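PDB 3WX5: cellulase from Uncultured bacterium, which hydrolyses internal beta-1,4-glucosidic bonds in cellulose as a family 12 endoglucanase. Local coordinates for residues Ala120-Trp125 against Leu195-Phe200; Leu142-Asn147 against Ala167-Trp172; Glu99-Leu104 against Trp214-Val219. One frame throughout, in Å; residues are numbered along the deposited sequence.

Interaction 1: Ala120-Trp125 against Leu195-Phe200; sequences AAYDLW and LDLKAF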
loop_
_atom_site.group_PDB
_atom_site.type_symbol
_atom_site.label_atom_id
_atom_site.label_comp_id
_atom_site.label_asym_id
_atom_site.label_seq_id
_atom_site.Cartn_x
_atom_site.Cartn_y
_atom_site.Cartn_z
ATOM N N ALA A 120 -7.659 -5.041 -0.132
ATOM C CA ALA A 120 -6.277 -5.391 -0.476
ATOM C C ALA A 120 -5.828 -4.332 -1.467
ATOM O O ALA A 120 -6.497 -4.121 -2.477
ATOM C CB ALA A 120 -6.234 -6.799 -1.145
ATOM N N ALA A 121 -4.777 -3.585 -1.125
ATOM C CA ALA A 121 -4.536 -2.306 -1.782
ATOM C C ALA A 121 -3.077 -1.890 -1.706
ATOM O O ALA A 121 -2.438 -2.031 -0.662
ATOM C CB ALA A 121 -5.433 -1.211 -1.198
ATOM N N TYR A 122 -2.561 -1.374 -2.818
ATOM C CA TYR A 122 -1.271 -0.663 -2.802
ATOM C C TYR A 122 -1.496 0.689 -2.097
ATOM O O TYR A 122 -2.602 1.233 -2.128
ATOM C CB TYR A 122 -0.831 -0.409 -4.239
ATOM C CG TYR A 122 -0.148 -1.594 -4.881
ATOM C CD1 TYR A 122 -0.886 -2.632 -5.454
ATOM C CD2 TYR A 122 1.225 -1.712 -4.843
ATOM C CE1 TYR A 122 -0.247 -3.711 -6.041
ATOM C CE2 TYR A 122 1.870 -2.768 -5.442
ATOM C CZ TYR A 122 1.129 -3.784 -6.005
ATOM O OH TYR A 122 1.761 -4.861 -6.600
ATOM N N ASP A 123 -0.424 1.258 -1.563
ATOM C CA ASP A 123 -0.453 2.561 -0.892
ATOM C C ASP A 123 0.899 3.188 -1.218
ATOM O O ASP A 123 1.932 2.611 -0.871
ATOM C CB ASP A 123 -0.598 2.317 0.640
ATOM C CG ASP A 123 -1.154 3.523 1.371
ATOM O OD1 ASP A 123 -1.707 4.375 0.677
ATOM O OD2 ASP A 123 -1.105 3.597 2.629
ATOM N N LEU A 124 0.909 4.254 -2.028
ATOM C CA LEU A 124 2.172 4.923 -2.365
ATOM C C LEU A 124 2.162 6.318 -1.755
ATOM O O LEU A 124 1.155 7.032 -1.843
ATOM C CB LEU A 124 2.315 5.054 -3.895
ATOM C CG LEU A 124 2.733 3.808 -4.692
ATOM C CD1 LEU A 124 1.682 2.728 -4.619
ATOM C CD2 LEU A 124 2.973 4.196 -6.162
ATOM N N TRP A 125 3.330 6.774 -1.289
ATOM C CA TRP A 125 3.387 7.990 -0.490
ATOM C C TRP A 125 4.328 8.970 -1.195
ATOM O O TRP A 125 5.422 8.590 -1.621
ATOM C CB TRP A 125 3.902 7.698 0.940
ATOM C CG TRP A 125 2.871 7.091 1.847
ATOM C CD1 TRP A 125 2.810 5.792 2.283
ATOM C CD2 TRP A 125 1.730 7.755 2.406
ATOM N NE1 TRP A 125 1.719 5.628 3.104
ATOM C CE2 TRP A 125 1.006 6.796 3.145
ATOM C CE3 TRP A 125 1.263 9.073 2.369
ATOM C CZ2 TRP A 125 -0.127 7.131 3.907
ATOM C CZ3 TRP A 125 0.102 9.394 3.083
ATOM C CH2 TRP A 125 -0.622 8.402 3.775
ATOM N N LEU A 195 2.180 -4.899 -12.808
ATOM C CA LEU A 195 1.216 -3.812 -12.788
ATOM C C LEU A 195 1.971 -2.530 -12.990
ATOM O O LEU A 195 2.994 -2.301 -12.325
ATOM C CB LEU A 195 0.463 -3.775 -11.452
ATOM C CG LEU A 195 -0.659 -2.726 -11.396
ATOM C CD1 LEU A 195 -1.828 -3.062 -12.388
ATOM C CD2 LEU A 195 -1.174 -2.624 -9.984
ATOM N N ASP A 196 1.524 -1.720 -13.954
ATOM C CA ASP A 196 2.205 -0.466 -14.258
ATOM C C ASP A 196 1.806 0.631 -13.267
ATOM O O ASP A 196 0.803 1.322 -13.466
ATOM C CB ASP A 196 1.897 -0.039 -15.695
ATOM C CG ASP A 196 2.620 1.228 -16.106
ATOM O OD1 ASP A 196 3.305 1.870 -15.268
ATOM O OD2 ASP A 196 2.523 1.576 -17.304
ATOM N N LEU A 197 2.555 0.749 -12.172
ATOM C CA LEU A 197 2.236 1.746 -11.141
ATOM C C LEU A 197 2.404 3.187 -11.688
ATOM O O LEU A 197 1.721 4.102 -11.221
ATOM C CB LEU A 197 3.122 1.557 -9.897
ATOM C CG LEU A 197 2.993 0.180 -9.217
ATOM C CD1 LEU A 197 3.796 0.097 -7.929
ATOM C CD2 LEU A 197 1.499 -0.160 -8.974
ATOM N N LYS A 198 3.340 3.395 -12.616
ATOM C CA LYS A 198 3.585 4.745 -13.155
ATOM C C LYS A 198 2.330 5.259 -13.879
ATOM O O LYS A 198 2.049 6.449 -13.872
ATOM C CB LYS A 198 4.773 4.709 -14.133
ATOM C CG LYS A 198 5.265 6.072 -14.650
ATOM C CD LYS A 198 5.723 6.964 -13.504
ATOM C CE LYS A 198 6.266 8.340 -13.951
ATOM N NZ LYS A 198 6.170 8.677 -15.415
ATOM N N ALA A 199 1.556 4.350 -14.464
ATOM C CA ALA A 199 0.319 4.788 -15.165
ATOM C C ALA A 199 -0.586 5.527 -14.183
ATOM O O ALA A 199 -1.162 6.578 -14.522
ATOM C CB ALA A 199 -0.415 3.604 -15.783
ATOM N N PHE A 200 -0.727 4.994 -12.963
ATOM C CA PHE A 200 -1.563 5.658 -11.950
ATOM C C PHE A 200 -0.986 6.983 -11.514
ATOM O O PHE A 200 -1.707 7.963 -11.340
ATOM C CB PHE A 200 -1.772 4.740 -10.725
ATOM C CG PHE A 200 -2.420 3.434 -11.063
ATOM C CD1 PHE A 200 -1.653 2.355 -11.483
ATOM C CD2 PHE A 200 -3.819 3.342 -11.161
ATOM C CE1 PHE A 200 -2.222 1.161 -11.901
ATOM C CE2 PHE A 200 -4.407 2.126 -11.499
ATOM C CZ PHE A 200 -3.603 1.028 -11.882
#
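Strand 120-125 brings Tyr122 over the point where strand 195-196 gives way to a helix. The backbones stay well apart, with Tyr122 CA 9.4 Å from Leu197 CA, so side chains alone bridge the gap. On the far segment Asp196 is the centre of an inverse gamma turn and then the N-cap of the helix: its OD1 accepts from Ala199 N at 3.1 Å, the donor coming from well above the carboxylate plane. A short acid suits this place because its carboxylate can turn back to an amide of the first turn.

The phenol ring does most of the touching. With CG beside the backbone N (chi1 -82°), it leaves its strand toward Leu195 and Leu197. Leu197 lays CD2 over one face, while its CD1 comes within 4.3 Å of Tyr122 CE2. Leu195 CD2 approaches Tyr122 CE1 obliquely at 4.2 Å, the two side chains sliding past each other in opposite directions. Leu124 stands at the margin, its CD2 4.5 Å from Leu197 CD1. Tyrosine fits here because its ring packs against leucines while its hydroxyl, deep in the protein, shares a hydrogen bond with Ser106 OG on strand 101-111.

Alternation along the strand sends Asp123 and Trp125 to the other side, where Trp125 meets the rings of Tyr136, Trp178 and Trp85. One face of leucine and tyrosine packed into the core, the other bearing Trp125 and the acidic pair Asp123 and Glu141, is in keeping with the inner sheet of the family 12 beta-jelly roll, whose concave side, as in relatives, probably forms the cellulose-binding cleft.

Interaction 2: Leu142-Asn147 against Ala167-Trp172; sequences LMIWLN and ATWEVW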
loop_
_atom_site.group_PDB
_atom_site.type_symbol
_atom_site.label_atom_id
_atom_site.label_comp_id
_atom_site.label_asym_id
_atom_site.label_seq_id
_atom_site.Cartn_x
_atom_site.Cartn_y
_atom_site.Cartn_z
ATOM N N LEU A 142 -1.414 7.666 -2.839
ATOM C CA LEU A 142 -2.078 7.048 -3.977
ATOM C C LEU A 142 -2.319 5.578 -3.678
ATOM O O LEU A 142 -1.384 4.821 -3.419
ATOM C CB LEU A 142 -1.247 7.229 -5.251
ATOM C CG LEU A 142 -1.883 6.809 -6.579
ATOM C CD1 LEU A 142 -1.170 7.497 -7.784
ATOM C CD2 LEU A 142 -1.852 5.298 -6.737
ATOM N N MET A 143 -3.586 5.204 -3.610
ATOM C CA MET A 143 -3.956 3.824 -3.339
ATOM C C MET A 143 -4.452 3.139 -4.618
ATOM O O MET A 143 -5.094 3.767 -5.463
ATOM C CB MET A 143 -5.069 3.747 -2.284
ATOM C CG MET A 143 -4.784 4.463 -0.967
ATOM S SD MET A 143 -5.732 3.696 0.403
ATOM C CE MET A 143 -4.799 2.174 0.743
ATOM N N ILE A 144 -4.305 1.817 -4.648
ATOM C CA ILE A 144 -4.830 1.017 -5.754
ATOM C C ILE A 144 -5.497 -0.185 -5.135
ATOM O O ILE A 144 -4.810 -1.051 -4.588
ATOM C CB ILE A 144 -3.724 0.531 -6.686
ATOM C CG1 ILE A 144 -2.980 1.739 -7.273
ATOM C CG2 ILE A 144 -4.351 -0.290 -7.835
ATOM C CD1 ILE A 144 -1.690 1.395 -8.028
ATOM N N TRP A 145 -6.832 -0.186 -5.146
ATOM C CA TRP A 145 -7.610 -1.206 -4.440
ATOM C C TRP A 145 -7.908 -2.343 -5.421
ATOM O O TRP A 145 -8.515 -2.119 -6.466
ATOM C CB TRP A 145 -8.951 -0.630 -3.952
ATOM C CG TRP A 145 -8.880 0.389 -2.809
ATOM C CD1 TRP A 145 -7.856 1.270 -2.529
ATOM C CD2 TRP A 145 -9.895 0.623 -1.818
ATOM N NE1 TRP A 145 -8.170 2.008 -1.394
ATOM C CE2 TRP A 145 -9.433 1.662 -0.973
ATOM C CE3 TRP A 145 -11.177 0.085 -1.595
ATOM C CZ2 TRP A 145 -10.166 2.110 0.133
ATOM C CZ3 TRP A 145 -11.940 0.569 -0.514
ATOM C CH2 TRP A 145 -11.436 1.584 0.321
ATOM N N LEU A 146 -7.496 -3.557 -5.066
ATOM C CA LEU A 146 -7.616 -4.718 -5.951
ATOM C C LEU A 146 -8.743 -5.657 -5.541
ATOM O O LEU A 146 -9.310 -6.372 -6.377
ATOM C CB LEU A 146 -6.299 -5.506 -5.973
ATOM C CG LEU A 146 -5.099 -4.670 -6.432
ATOM C CD1 LEU A 146 -3.835 -5.480 -6.252
ATOM C CD2 LEU A 146 -5.268 -4.213 -7.912
ATOM N N ASN A 147 -9.077 -5.647 -4.253
ATOM C CA ASN A 147 -10.056 -6.595 -3.710
ATOM C C ASN A 147 -10.492 -6.077 -2.319
ATOM O O ASN A 147 -9.894 -5.151 -1.777
ATOM C CB ASN A 147 -9.420 -8.008 -3.614
ATOM C CG ASN A 147 -10.428 -9.135 -3.827
ATOM O OD1 ASN A 147 -10.137 -10.166 -4.485
ATOM N ND2 ASN A 147 -11.608 -8.968 -3.259
ATOM N N ALA A 167 -6.535 -2.329 -17.174
ATOM C CA ALA A 167 -7.814 -2.542 -16.499
ATOM C C ALA A 167 -8.525 -1.218 -16.320
ATOM O O ALA A 167 -8.052 -0.199 -16.815
ATOM C CB ALA A 167 -7.595 -3.230 -15.141
ATOM N N THR A 168 -9.717 -1.278 -15.717
ATOM C CA THR A 168 -10.585 -0.132 -15.510
ATOM C C THR A 168 -10.705 0.145 -14.009
ATOM O O THR A 168 -10.802 -0.807 -13.211
ATOM C CB THR A 168 -11.997 -0.455 -16.129
ATOM O OG1 THR A 168 -11.810 -0.533 -17.555
ATOM C CG2 THR A 168 -12.961 0.665 -15.871
ATOM N N TRP A 169 -10.743 1.432 -13.645
ATOM C CA TRP A 169 -10.712 1.885 -12.242
ATOM C C TRP A 169 -11.653 3.060 -11.998
ATOM O O TRP A 169 -11.716 3.990 -12.784
ATOM C CB TRP A 169 -9.280 2.312 -11.840
ATOM C CG TRP A 169 -8.204 1.332 -12.337
ATOM C CD1 TRP A 169 -7.660 1.283 -13.603
ATOM C CD2 TRP A 169 -7.599 0.251 -11.600
ATOM N NE1 TRP A 169 -6.819 0.185 -13.710
ATOM C CE2 TRP A 169 -6.749 -0.448 -12.496
ATOM C CE3 TRP A 169 -7.679 -0.190 -10.268
ATOM C CZ2 TRP A 169 -5.942 -1.519 -12.085
ATOM C CZ3 TRP A 169 -6.934 -1.302 -9.887
ATOM C CH2 TRP A 169 -6.079 -1.961 -10.804
ATOM N N GLU A 170 -12.298 3.046 -10.837
ATOM C CA GLU A 170 -12.892 4.244 -10.234
ATOM C C GLU A 170 -11.824 5.139 -9.664
ATOM O O GLU A 170 -10.930 4.647 -8.980
ATOM C CB GLU A 170 -13.805 3.823 -9.075
ATOM C CG GLU A 170 -14.878 2.790 -9.478
ATOM C CD GLU A 170 -15.684 2.308 -8.298
ATOM O OE1 GLU A 170 -15.510 2.862 -7.203
ATOM O OE2 GLU A 170 -16.463 1.339 -8.444
ATOM N N VAL A 171 -11.937 6.456 -9.882
ATOM C CA VAL A 171 -10.983 7.388 -9.291
ATOM C C VAL A 171 -11.669 8.149 -8.156
ATOM O O VAL A 171 -12.767 8.693 -8.352
ATOM C CB VAL A 171 -10.435 8.390 -10.344
ATOM C CG1 VAL A 171 -9.319 9.210 -9.765
ATOM C CG2 VAL A 171 -9.930 7.637 -11.606
ATOM N N TRP A 172 -11.093 8.061 -6.954
ATOM C CA TRP A 172 -11.611 8.760 -5.753
ATOM C C TRP A 172 -10.595 9.763 -5.282
ATOM O O TRP A 172 -9.391 9.490 -5.362
ATOM C CB TRP A 172 -11.837 7.756 -4.623
ATOM C CG TRP A 172 -12.932 6.785 -4.926
ATOM C CD1 TRP A 172 -12.908 5.748 -5.831
ATOM C CD2 TRP A 172 -14.233 6.802 -4.362
ATOM N NE1 TRP A 172 -14.143 5.111 -5.856
ATOM C CE2 TRP A 172 -14.963 5.735 -4.942
ATOM C CE3 TRP A 172 -14.834 7.569 -3.343
ATOM C CZ2 TRP A 172 -16.283 5.442 -4.565
ATOM C CZ3 TRP A 172 -16.148 7.306 -3.001
ATOM C CH2 TRP A 172 -16.858 6.239 -3.598
#
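Trp169 packs its six-membered ring against Ile144 and Leu146 in a buried, largely non-polar contact between two strands of the curved inner sheet of the beta-jelly roll. The strands are not direct neighbours: strand 179-185 pairs with both, parallel to 140-149 and antiparallel to 167-175. Their segment axes accordingly stay 8.9 Å apart, at 129° between directions, and the large indole spans that gap.

Ile144 makes the tightest approach, CG2 standing 3.5 Å from Trp169 CZ3. That methyl is the branch anti to the backbone N (CG1 has chi1 -60°), and it reaches the ring obliquely. A beta-branched residue suits the strand and offers a methyl close to the backbone. On the tryptophan's polar side, NE1 is satisfied by Leu164 O, which helps fix the ring's orientation, and Phe200 meets the indole edge to face. With an alanine here in place of Trp169, a gap would probably open beside Ile144 and Leu146, and Phe200 and Leu164 O would lose their aromatic partner and donor. The outer rim of the ring receives two further atoms near its plane: Trp145 O, 3.9 Å from Trp169 CZ3, and Leu146 CD2, 3.8 Å from Trp169 CH2.

Interaction 3: Glu99-Leu104 against Trp214-Val219; sequences EAISRL and WYLHAV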
loop_
_atom_site.group_PDB
_atom_site.type_symbol
_atom_site.label_atom_id
_atom_site.label_comp_id
_atom_site.label_asym_id
_atom_site.label_seq_id
_atom_site.Cartn_x
_atom_site.Cartn_y
_atom_site.Cartn_z
ATOM N N GLU A 99 8.842 13.382 -11.583
ATOM C CA GLU A 99 9.219 13.704 -12.973
ATOM C C GLU A 99 10.498 12.922 -13.394
ATOM O O GLU A 99 10.812 12.823 -14.582
ATOM C CB GLU A 99 9.438 15.220 -13.106
ATOM C CG GLU A 99 10.572 15.722 -12.220
ATOM C CD GLU A 99 10.800 17.244 -12.286
ATOM O OE1 GLU A 99 10.317 17.921 -13.236
ATOM O OE2 GLU A 99 11.504 17.754 -11.392
ATOM N N ALA A 100 11.208 12.383 -12.405
ATOM C CA ALA A 100 12.466 11.662 -12.606
ATOM C C ALA A 100 12.268 10.128 -12.574
ATOM O O ALA A 100 13.223 9.365 -12.636
ATOM C CB ALA A 100 13.478 12.089 -11.562
ATOM N N ILE A 101 11.020 9.676 -12.514
ATOM C CA ILE A 101 10.746 8.238 -12.639
ATOM C C ILE A 101 10.563 7.882 -14.119
ATOM O O ILE A 101 9.747 8.516 -14.790
ATOM C CB ILE A 101 9.456 7.847 -11.893
ATOM C CG1 ILE A 101 9.577 8.179 -10.393
ATOM C CG2 ILE A 101 9.115 6.358 -12.125
ATOM C CD1 ILE A 101 8.253 7.976 -9.615
ATOM N N SER A 102 11.279 6.870 -14.616
ATOM C CA SER A 102 11.011 6.367 -15.983
ATOM C C SER A 102 9.979 5.250 -16.004
ATOM O O SER A 102 9.036 5.302 -16.783
ATOM C CB SER A 102 12.270 5.905 -16.723
ATOM O OG SER A 102 12.916 4.861 -16.021
ATOM N N ARG A 103 10.146 4.262 -15.127
ATOM C CA ARG A 103 9.235 3.106 -15.073
ATOM C C ARG A 103 9.026 2.657 -13.631
ATOM O O ARG A 103 9.965 2.648 -12.830
ATOM C CB ARG A 103 9.792 1.923 -15.874
ATOM C CG ARG A 103 9.689 2.090 -17.399
ATOM C CD ARG A 103 10.403 0.930 -18.153
ATOM N NE ARG A 103 11.852 1.151 -18.295
ATOM C CZ ARG A 103 12.714 0.295 -18.854
ATOM N NH1 ARG A 103 12.298 -0.877 -19.320
ATOM N NH2 ARG A 103 14.008 0.602 -18.928
ATOM N N LEU A 104 7.860 2.076 -13.376
ATOM C CA LEU A 104 7.587 1.514 -12.066
ATOM C C LEU A 104 6.531 0.443 -12.169
ATOM O O LEU A 104 5.406 0.711 -12.588
ATOM C CB LEU A 104 7.129 2.610 -11.113
ATOM C CG LEU A 104 6.828 2.105 -9.699
ATOM C CD1 LEU A 104 8.098 1.473 -9.032
ATOM C CD2 LEU A 104 6.240 3.259 -8.821
ATOM N N TRP A 214 7.045 16.542 -6.671
ATOM C CA TRP A 214 7.038 15.815 -5.395
ATOM C C TRP A 214 7.844 14.521 -5.542
ATOM O O TRP A 214 7.969 14.001 -6.645
ATOM C CB TRP A 214 5.605 15.499 -4.962
ATOM C CG TRP A 214 4.830 16.718 -4.517
ATOM C CD1 TRP A 214 5.317 17.985 -4.326
ATOM C CD2 TRP A 214 3.412 16.793 -4.287
ATOM N NE1 TRP A 214 4.284 18.837 -3.955
ATOM C CE2 TRP A 214 3.112 18.128 -3.926
ATOM C CE3 TRP A 214 2.371 15.854 -4.332
ATOM C CZ2 TRP A 214 1.812 18.551 -3.619
ATOM C CZ3 TRP A 214 1.095 16.263 -4.016
ATOM C CH2 TRP A 214 0.826 17.591 -3.633
ATOM N N TYR A 215 8.399 14.028 -4.435
ATOM C CA TYR A 215 9.095 12.745 -4.412
ATOM C C TYR A 215 8.131 11.615 -4.094
ATOM O O TYR A 215 7.359 11.733 -3.162
ATOM C CB TYR A 215 10.129 12.771 -3.305
ATOM C CG TYR A 215 11.212 13.752 -3.626
ATOM C CD1 TYR A 215 12.261 13.395 -4.485
ATOM C CD2 TYR A 215 11.129 15.062 -3.191
ATOM C CE1 TYR A 215 13.247 14.314 -4.831
ATOM C CE2 TYR A 215 12.102 15.995 -3.544
ATOM C CZ TYR A 215 13.150 15.611 -4.368
ATOM O OH TYR A 215 14.105 16.523 -4.722
ATOM N N LEU A 216 8.287 10.497 -4.802
ATOM C CA LEU A 216 7.800 9.193 -4.358
ATOM C C LEU A 216 8.707 8.659 -3.267
ATOM O O LEU A 216 9.919 8.533 -3.479
ATOM C CB LEU A 216 7.772 8.223 -5.540
ATOM C CG LEU A 216 7.433 6.762 -5.212
ATOM C CD1 LEU A 216 6.034 6.653 -4.550
ATOM C CD2 LEU A 216 7.524 5.903 -6.504
ATOM N N HIS A 217 8.142 8.400 -2.083
ATOM C CA HIS A 217 8.947 7.886 -0.959
ATOM C C HIS A 217 8.868 6.390 -0.769
ATOM O O HIS A 217 9.843 5.760 -0.349
ATOM C CB HIS A 217 8.500 8.565 0.341
ATOM C CG HIS A 217 8.924 9.993 0.423
ATOM N ND1 HIS A 217 10.206 10.356 0.793
ATOM C CD2 HIS A 217 8.299 11.133 0.046
ATOM C CE1 HIS A 217 10.297 11.672 0.776
ATOM N NE2 HIS A 217 9.162 12.168 0.309
ATOM N N ALA A 218 7.690 5.816 -1.024
ATOM C CA ALA A 218 7.455 4.428 -0.641
ATOM C C ALA A 218 6.421 3.809 -1.536
ATOM O O ALA A 218 5.420 4.442 -1.829
ATOM C CB ALA A 218 6.952 4.365 0.820
ATOM N N VAL A 219 6.635 2.544 -1.894
ATOM C CA VAL A 219 5.635 1.768 -2.611
ATOM C C VAL A 219 5.298 0.589 -1.696
ATOM O O VAL A 219 6.169 -0.283 -1.452
ATOM C CB VAL A 219 6.221 1.218 -3.944
ATOM C CG1 VAL A 219 5.171 0.355 -4.689
ATOM C CG2 VAL A 219 6.665 2.389 -4.830
#
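Ile101 and Leu104 meet Leu216 and Val219 through aliphatic branches alone, and the flat groups of segment 214-219 take no part. These are engaged elsewhere: Trp214 touches Pro128, Tyr215 touches Leu130 and Arg97, and His217 touches Pro95, while its NE2 forms weak hydrogen bonds with Ser127 OG and Ser129 O.

Leu216 is the hub. Its CG stands anti to the backbone N (chi1 173°), which carries CD2 up to both Ile101 and Leu104. That methyl is 3.7 Å from Leu104 CD2, the two leucines reaching toward each other tip to tip. Ile101 crosses Leu216 at about a right angle and sets its CD1 3.8 Å from Leu216 CD2. The same Leu104 CD2 also touches Val219 CG2 at 4.1 Å, where the side chains slide past one another.

The strands belong to the two sheets of the beta-jelly roll, 101-111 to the outer and 215-225 to the inner, and this is the face-to-face packing of a beta sandwich. Their segment axes lie 10.9 Å apart, with directions 35° from parallel. Branched aliphatics suit the interior because they fill that separation and their side chains have no polar atoms to satisfy.

Ile101 and Leu104 both turn inward although three positions apart, a spacing that follows from the classic beta bulge at Ser102 and Arg103, which both face Thr242; Ser102 OG also bonds to Thr242 O. Leu216 and Val219 have the same spacing, and between them His217 has a helix-like psi of -36°. Helix 197-206 closes one flank through Leu197 and Ile201, which touch Leu104, while Val239 of strand 233-243 touches both Leu104 and Val219.

In the fold
Interactions 1 and 3 are centred about 11 Å apart and share one interior: Leu197 CD1 packs 3.5 Å from Val219 CG1, so Leu197 contributes to both. Their inner-sheet strands are neighbours, Trp125 O lying 2.8 Å from His217 N, a probable hydrogen bond. Interaction 2 is centred about 9 Å from interaction 1; its strand 140-149 pairs with strand 117-127 on the edge away from 215-225, with Leu124 N 2.7 Å from Leu142 O, and Phe200 CZ touches Trp169 CZ2 at 3.5 Å. Interactions 2 and 3, about 18 Å apart between centres, do not touch. All three include strands of the inner sheet, whose concave face probably forms the substrate cleft, as in relatives.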